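PDB 3ZGH: CELL WALL surface anchor family protein from Streptococcus pneumoniae, which probably acts as an adhesin, its basic MSCRAMM domain binding human keratin 10 and thereby helping the pneumococcus attach to host cells. Local coordinates for residues Y47-T52 / G191-S196; T95-G100 / S157-P162. All coordinates share one frame; numbering follows the deposited sequence.

Contact 1. Residues Y47-T52 / G191-S196; sequences YKLKVT and GKVVES
Tyr47, Leu49 and Val193 meet between the two antiparallel sheets of this MSCRAMM fold, strand 43-53 of the large sheet facing the edge strand 193-195 of the small one. The segments run in the same direction, with Leu49 opposite Val193 at a CA separation of 8.5 Å; no backbone-to-backbone bond spans the gap, and side chains do the reaching. Leu49 lies with CG anti to the backbone N (chi1 -179°), which carries CD2 across to the fork of Val193, 4.1 Å from CG2 and almost as near to CG1. The two aliphatic groups cross obliquely. Phe172 of the neighbouring strand 170-172 and Phe60 and Tyr62 of strand 57-65 also pack on Leu49. Tyr47 adopts a chi1 of 75°, CG tucked between its backbone N and carbonyl carbon, and the ring extends toward the loop before strand 193-195. Its CE1 lies 4.3 Å from Val193 CG2, while Phe187 makes an edge-to-face ring contact with the same tyrosine. At one end of this apolar patch, the phenol supplies the polar link: Tyr47 OH donates a weak hydrogen bond to the backbone O of the poorly ordered Gly191, at 2.7 Å.

Contact 2. Residues T95-G100 / S157-P162; sequences TMLTLG and SSWTVP. With ACT (acetate ion), chain D.
Segments 95-100 and 157-162 run in roughly the same direction on facing sheets, 9.0 Å apart between the CA atoms of Leu99 and Val161, with no backbone hydrogen bond between them. Alternation along strand 97-99 sends Leu97 and Leu99 inward and leaves Thr98 on the other side. Leu99 and Val161 meet end-on through their methyls, CD1 of the leucine 3.9 Å from CG1 of the valine. Leu97 and the indole of Trp159 instead pass alongside each other with opposed directions. The leucine's CD2 comes obliquely to the pyrrole part of the indole, 3.7 Å from Trp159 NE1 and 4.3 Å from CE2. Trp159 has its CG between the backbone N and carbonyl carbon (chi1 62°), a rotation that sends the indole in between the sheets, where Val161 CG2 borders its edge in plane and Phe60 stacks on it. Where strand 97-99 begins, a classic beta bulge sets Met96 and Leu97 together against Tyr136. On the outer side, an acetate ion, probably from the crystallisation liquor, places OXT 3.1 Å from Thr98 OG1 and is hydrogen-bonded to Ser169. The inner contact is thus held by dispersion and the hydrophobic effect with no hydrogen bond across it, whereas Thr98 on the reverse side of the strand hydrogen-bonds Thr171 OG1 and lies near the acetate.

Both contacts are buried and join the same two sheets, their centres about 10 Å apart and their nearest atoms about 5 Å apart without touching. They use the two outer strands of the three-stranded sheet, 193-195 in contact 1 and 97-99 in contact 2, with strand 170-172 between them. In the large sheet, strand 57-65 likewise separates 43-53 from 154-162, and its Phe60 packs on side chains of both contacts. Contact 2 is nested in the chain loop that contact 1 closes. Their chemistry differs: contact 2 has no hydrogen bond across it and is almost entirely aliphatic and aromatic, whereas contact 1 ends in a tyrosine hydroxyl weakly hydrogen-bonded to the backbone of a partly exposed loop glycine.

Contact 1. Residues Y47-T52 / G191-S196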
loop_
_atom_site.group_PDB
_atom_site.type_symbol
_atom_site.label_atom_id
_atom_site.label_comp_id
_atom_site.label_asym_id
_atom_site.label_seq_id
_atom_site.Cartn_x
_atom_site.Cartn_y
_atom_site.Cartn_z
ATOM N N TYR A 47 -3.485 -6.291 3.060
ATOM C CA TYR A 47 -2.920 -4.943 3.069
ATOM C C TYR A 47 -3.508 -4.129 4.206
ATOM O O TYR A 47 -4.587 -4.445 4.774
ATOM C CB TYR A 47 -3.124 -4.193 1.752
ATOM C CG TYR A 47 -4.545 -3.695 1.559
ATOM C CD1 TYR A 47 -4.944 -2.455 2.070
ATOM C CD2 TYR A 47 -5.496 -4.482 0.918
ATOM C CE1 TYR A 47 -6.255 -2.023 1.937
ATOM C CE2 TYR A 47 -6.803 -4.044 0.751
ATOM C CZ TYR A 47 -7.172 -2.811 1.276
ATOM O OH TYR A 47 -8.465 -2.371 1.132
ATOM N N LYS A 48 -2.751 -3.091 4.557
ATOM C CA LYS A 48 -3.212 -2.077 5.470
ATOM C C LYS A 48 -2.918 -0.734 4.791
ATOM O O LYS A 48 -1.849 -0.551 4.193
ATOM C CB LYS A 48 -2.487 -2.192 6.796
ATOM C CG LYS A 48 -2.848 -1.078 7.792
ATOM C CD LYS A 48 -2.029 -1.180 9.108
ATOM C CE LYS A 48 -2.484 -2.358 9.959
ATOM N NZ LYS A 48 -1.740 -2.502 11.261
ATOM N N LEU A 49 -3.875 0.189 4.869
ATOM C CA LEU A 49 -3.655 1.538 4.391
ATOM C C LEU A 49 -4.055 2.476 5.536
ATOM O O LEU A 49 -5.237 2.489 5.974
ATOM C CB LEU A 49 -4.496 1.822 3.149
ATOM C CG LEU A 49 -4.285 3.237 2.601
ATOM C CD1 LEU A 49 -2.964 3.348 1.840
ATOM C CD2 LEU A 49 -5.463 3.649 1.707
ATOM N N LYS A 50 -3.075 3.217 6.046
ATOM C CA LYS A 50 -3.331 4.208 7.069
ATOM C C LYS A 50 -3.287 5.581 6.400
ATOM O O LYS A 50 -2.343 5.874 5.669
ATOM C CB LYS A 50 -2.257 4.094 8.145
ATOM C CG LYS A 50 -2.370 5.146 9.278
ATOM C CD LYS A 50 -1.237 4.905 10.300
ATOM C CE LYS A 50 -1.115 6.059 11.297
ATOM N NZ LYS A 50 0.184 6.032 12.070
ATOM N N VAL A 51 -4.314 6.407 6.620
ATOM C CA VAL A 51 -4.362 7.740 6.044
ATOM C C VAL A 51 -4.652 8.782 7.152
ATOM O O VAL A 51 -5.676 8.701 7.876
ATOM C CB VAL A 51 -5.475 7.821 4.984
ATOM C CG1 VAL A 51 -5.428 9.171 4.242
ATOM C CG2 VAL A 51 -5.344 6.624 3.983
ATOM N N THR A 52 -3.719 9.720 7.303
ATOM C CA THR A 52 -3.807 10.762 8.313
ATOM C C THR A 52 -3.969 12.096 7.599
ATOM O O THR A 52 -3.240 12.406 6.669
ATOM C CB THR A 52 -2.530 10.805 9.160
ATOM O OG1 THR A 52 -2.427 9.588 9.908
ATOM C CG2 THR A 52 -2.573 11.956 10.172
ATOM N N GLY A 191 -10.925 -4.990 -2.983
ATOM C CA GLY A 191 -10.964 -4.139 -1.804
ATOM C C GLY A 191 -10.462 -2.717 -2.002
ATOM O O GLY A 191 -9.539 -2.259 -1.304
ATOM N N LYS A 192 -11.088 -1.994 -2.923
ATOM C CA LYS A 192 -10.744 -0.584 -3.153
ATOM C C LYS A 192 -11.105 0.315 -1.952
ATOM O O LYS A 192 -12.151 0.134 -1.350
ATOM C CB LYS A 192 -11.466 -0.107 -4.391
ATOM C CG LYS A 192 -11.020 1.231 -4.882
ATOM C CD LYS A 192 -11.439 1.442 -6.346
ATOM C CE LYS A 192 -10.908 0.316 -7.222
ATOM N NZ LYS A 192 -10.602 0.724 -8.639
ATOM N N VAL A 193 -10.234 1.267 -1.604
ATOM C CA VAL A 193 -10.545 2.269 -0.571
ATOM C C VAL A 193 -11.080 3.509 -1.273
ATOM O O VAL A 193 -10.404 4.077 -2.151
ATOM C CB VAL A 193 -9.308 2.640 0.261
ATOM C CG1 VAL A 193 -9.633 3.762 1.283
ATOM C CG2 VAL A 193 -8.729 1.359 0.958
ATOM N N VAL A 194 -12.301 3.904 -0.909
ATOM C CA VAL A 194 -12.946 5.072 -1.474
ATOM C C VAL A 194 -13.281 6.020 -0.337
ATOM O O VAL A 194 -14.038 5.668 0.567
ATOM C CB VAL A 194 -14.229 4.680 -2.196
ATOM C CG1 VAL A 194 -14.972 5.923 -2.717
ATOM C CG2 VAL A 194 -13.909 3.747 -3.356
ATOM N N GLU A 195 -12.701 7.215 -0.377
ATOM C CA GLU A 195 -12.987 8.243 0.612
ATOM C C GLU A 195 -13.708 9.402 -0.083
ATOM O O GLU A 195 -13.250 9.904 -1.108
ATOM C CB GLU A 195 -11.674 8.709 1.235
ATOM C CG GLU A 195 -11.786 9.517 2.498
ATOM C CD GLU A 195 -11.648 8.667 3.744
ATOM O OE1 GLU A 195 -12.704 8.327 4.329
ATOM O OE2 GLU A 195 -10.497 8.335 4.137
ATOM N N SER A 196 -14.918 9.714 0.342
ATOM C CA SER A 196 -15.598 10.972 -0.071
ATOM C C SER A 196 -15.097 12.292 0.587
ATOM O O SER A 196 -14.314 12.254 1.583
ATOM C CB SER A 196 -17.068 10.801 0.186
ATOM O OG SER A 196 -17.549 10.189 -0.972
#

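Contact 2. Residues T95-G100 / S157-P162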
loop_
_atom_site.group_PDB
_atom_site.type_symbol
_atom_site.label_atom_id
_atom_site.label_comp_id
_atom_site.label_asym_id
_atom_site.label_seq_id
_atom_site.Cartn_x
_atom_site.Cartn_y
_atom_site.Cartn_z
ATOM N N THR A 95 -3.863 1.974 -12.356
ATOM C CA THR A 95 -3.867 3.136 -11.482
ATOM C C THR A 95 -3.953 2.685 -10.034
ATOM O O THR A 95 -4.786 1.858 -9.705
ATOM C CB THR A 95 -5.050 4.025 -11.809
ATOM O OG1 THR A 95 -4.945 4.429 -13.174
ATOM C CG2 THR A 95 -5.060 5.263 -10.891
ATOM N N MET A 96 -3.092 3.212 -9.165
ATOM C CA MET A 96 -3.154 2.893 -7.742
ATOM C C MET A 96 -3.963 3.924 -6.949
ATOM O O MET A 96 -4.495 3.607 -5.896
ATOM C CB MET A 96 -1.756 2.889 -7.110
ATOM C CG MET A 96 -0.742 1.986 -7.764
ATOM S SD MET A 96 -0.792 0.271 -7.233
ATOM C CE MET A 96 -0.705 0.358 -5.421
ATOM N N LEU A 97 -3.968 5.168 -7.411
ATOM C CA LEU A 97 -4.439 6.280 -6.578
ATOM C C LEU A 97 -5.104 7.343 -7.452
ATOM O O LEU A 97 -4.548 7.768 -8.454
ATOM C CB LEU A 97 -3.265 6.870 -5.807
ATOM C CG LEU A 97 -3.585 8.071 -4.898
ATOM C CD1 LEU A 97 -4.321 7.622 -3.653
ATOM C CD2 LEU A 97 -2.290 8.761 -4.545
ATOM N N THR A 98 -6.314 7.744 -7.095
ATOM C CA THR A 98 -6.935 8.889 -7.767
ATOM C C THR A 98 -7.186 9.901 -6.659
ATOM O O THR A 98 -7.387 9.515 -5.493
ATOM C CB THR A 98 -8.249 8.534 -8.469
ATOM O OG1 THR A 98 -9.185 8.065 -7.493
ATOM C CG2 THR A 98 -8.031 7.456 -9.517
ATOM N N LEU A 99 -7.120 11.186 -7.001
ATOM C CA LEU A 99 -7.120 12.244 -5.989
ATOM C C LEU A 99 -8.178 13.285 -6.312
ATOM O O LEU A 99 -8.371 13.643 -7.480
ATOM C CB LEU A 99 -5.751 12.919 -5.950
ATOM C CG LEU A 99 -4.592 12.034 -5.485
ATOM C CD1 LEU A 99 -3.312 12.844 -5.503
ATOM C CD2 LEU A 99 -4.855 11.471 -4.080
ATOM N N GLY A 100 -8.880 13.754 -5.290
ATOM C CA GLY A 100 -9.857 14.802 -5.490
ATOM C C GLY A 100 -9.239 16.126 -5.927
ATOM O O GLY A 100 -8.018 16.284 -5.961
ATOM N N SER A 157 5.026 1.258 1.713
ATOM C CA SER A 157 5.282 2.440 0.923
ATOM C C SER A 157 4.543 3.591 1.604
ATOM O O SER A 157 3.426 3.382 2.150
ATOM C CB SER A 157 4.750 2.243 -0.498
ATOM O OG SER A 157 5.453 1.211 -1.221
ATOM N N SER A 158 5.134 4.791 1.619
ATOM C CA SER A 158 4.424 5.929 2.218
ATOM C C SER A 158 4.693 7.171 1.404
ATOM O O SER A 158 5.756 7.294 0.761
ATOM C CB SER A 158 4.844 6.179 3.673
ATOM O OG SER A 158 6.241 6.473 3.711
ATOM N N TRP A 159 3.726 8.096 1.425
ATOM C CA TRP A 159 3.837 9.352 0.665
ATOM C C TRP A 159 2.879 10.353 1.308
ATOM O O TRP A 159 1.998 9.956 2.102
ATOM C CB TRP A 159 3.504 9.146 -0.815
ATOM C CG TRP A 159 2.101 8.676 -1.103
ATOM C CD1 TRP A 159 1.004 9.461 -1.455
ATOM C CD2 TRP A 159 1.627 7.335 -1.072
ATOM N NE1 TRP A 159 -0.119 8.672 -1.601
ATOM C CE2 TRP A 159 0.237 7.363 -1.376
ATOM C CE3 TRP A 159 2.231 6.104 -0.776
ATOM C CZ2 TRP A 159 -0.542 6.217 -1.421
ATOM C CZ3 TRP A 159 1.443 4.952 -0.821
ATOM C CH2 TRP A 159 0.072 5.022 -1.146
ATOM N N THR A 160 3.061 11.625 0.981
ATOM C CA THR A 160 2.153 12.652 1.427
ATOM C C THR A 160 1.516 13.325 0.222
ATOM O O THR A 160 2.043 13.268 -0.910
ATOM C CB THR A 160 2.889 13.708 2.262
ATOM O OG1 THR A 160 3.927 14.266 1.469
ATOM C CG2 THR A 160 3.498 13.079 3.542
ATOM N N VAL A 161 0.393 13.998 0.458
ATOM C CA VAL A 161 -0.303 14.744 -0.607
ATOM C C VAL A 161 -0.795 16.038 0.022
ATOM O O VAL A 161 -1.527 15.991 1.019
ATOM C CB VAL A 161 -1.521 13.962 -1.165
ATOM C CG1 VAL A 161 -2.156 14.722 -2.310
ATOM C CG2 VAL A 161 -1.121 12.532 -1.648
ATOM N N PRO A 162 -0.412 17.194 -0.551
ATOM C CA PRO A 162 -0.851 18.458 0.048
ATOM C C PRO A 162 -2.362 18.614 -0.026
ATOM O O PRO A 162 -2.981 18.210 -1.021
ATOM C CB PRO A 162 -0.173 19.539 -0.819
ATOM C CG PRO A 162 0.954 18.821 -1.549
ATOM C CD PRO A 162 0.506 17.389 -1.694
HETATM C C ACT D . -12.000 10.700 -6.025
HETATM O O ACT D . -12.489 11.801 -6.378
HETATM O OXT ACT D . -10.850 10.447 -6.463
HETATM C CH3 ACT D . -12.759 9.745 -5.134
#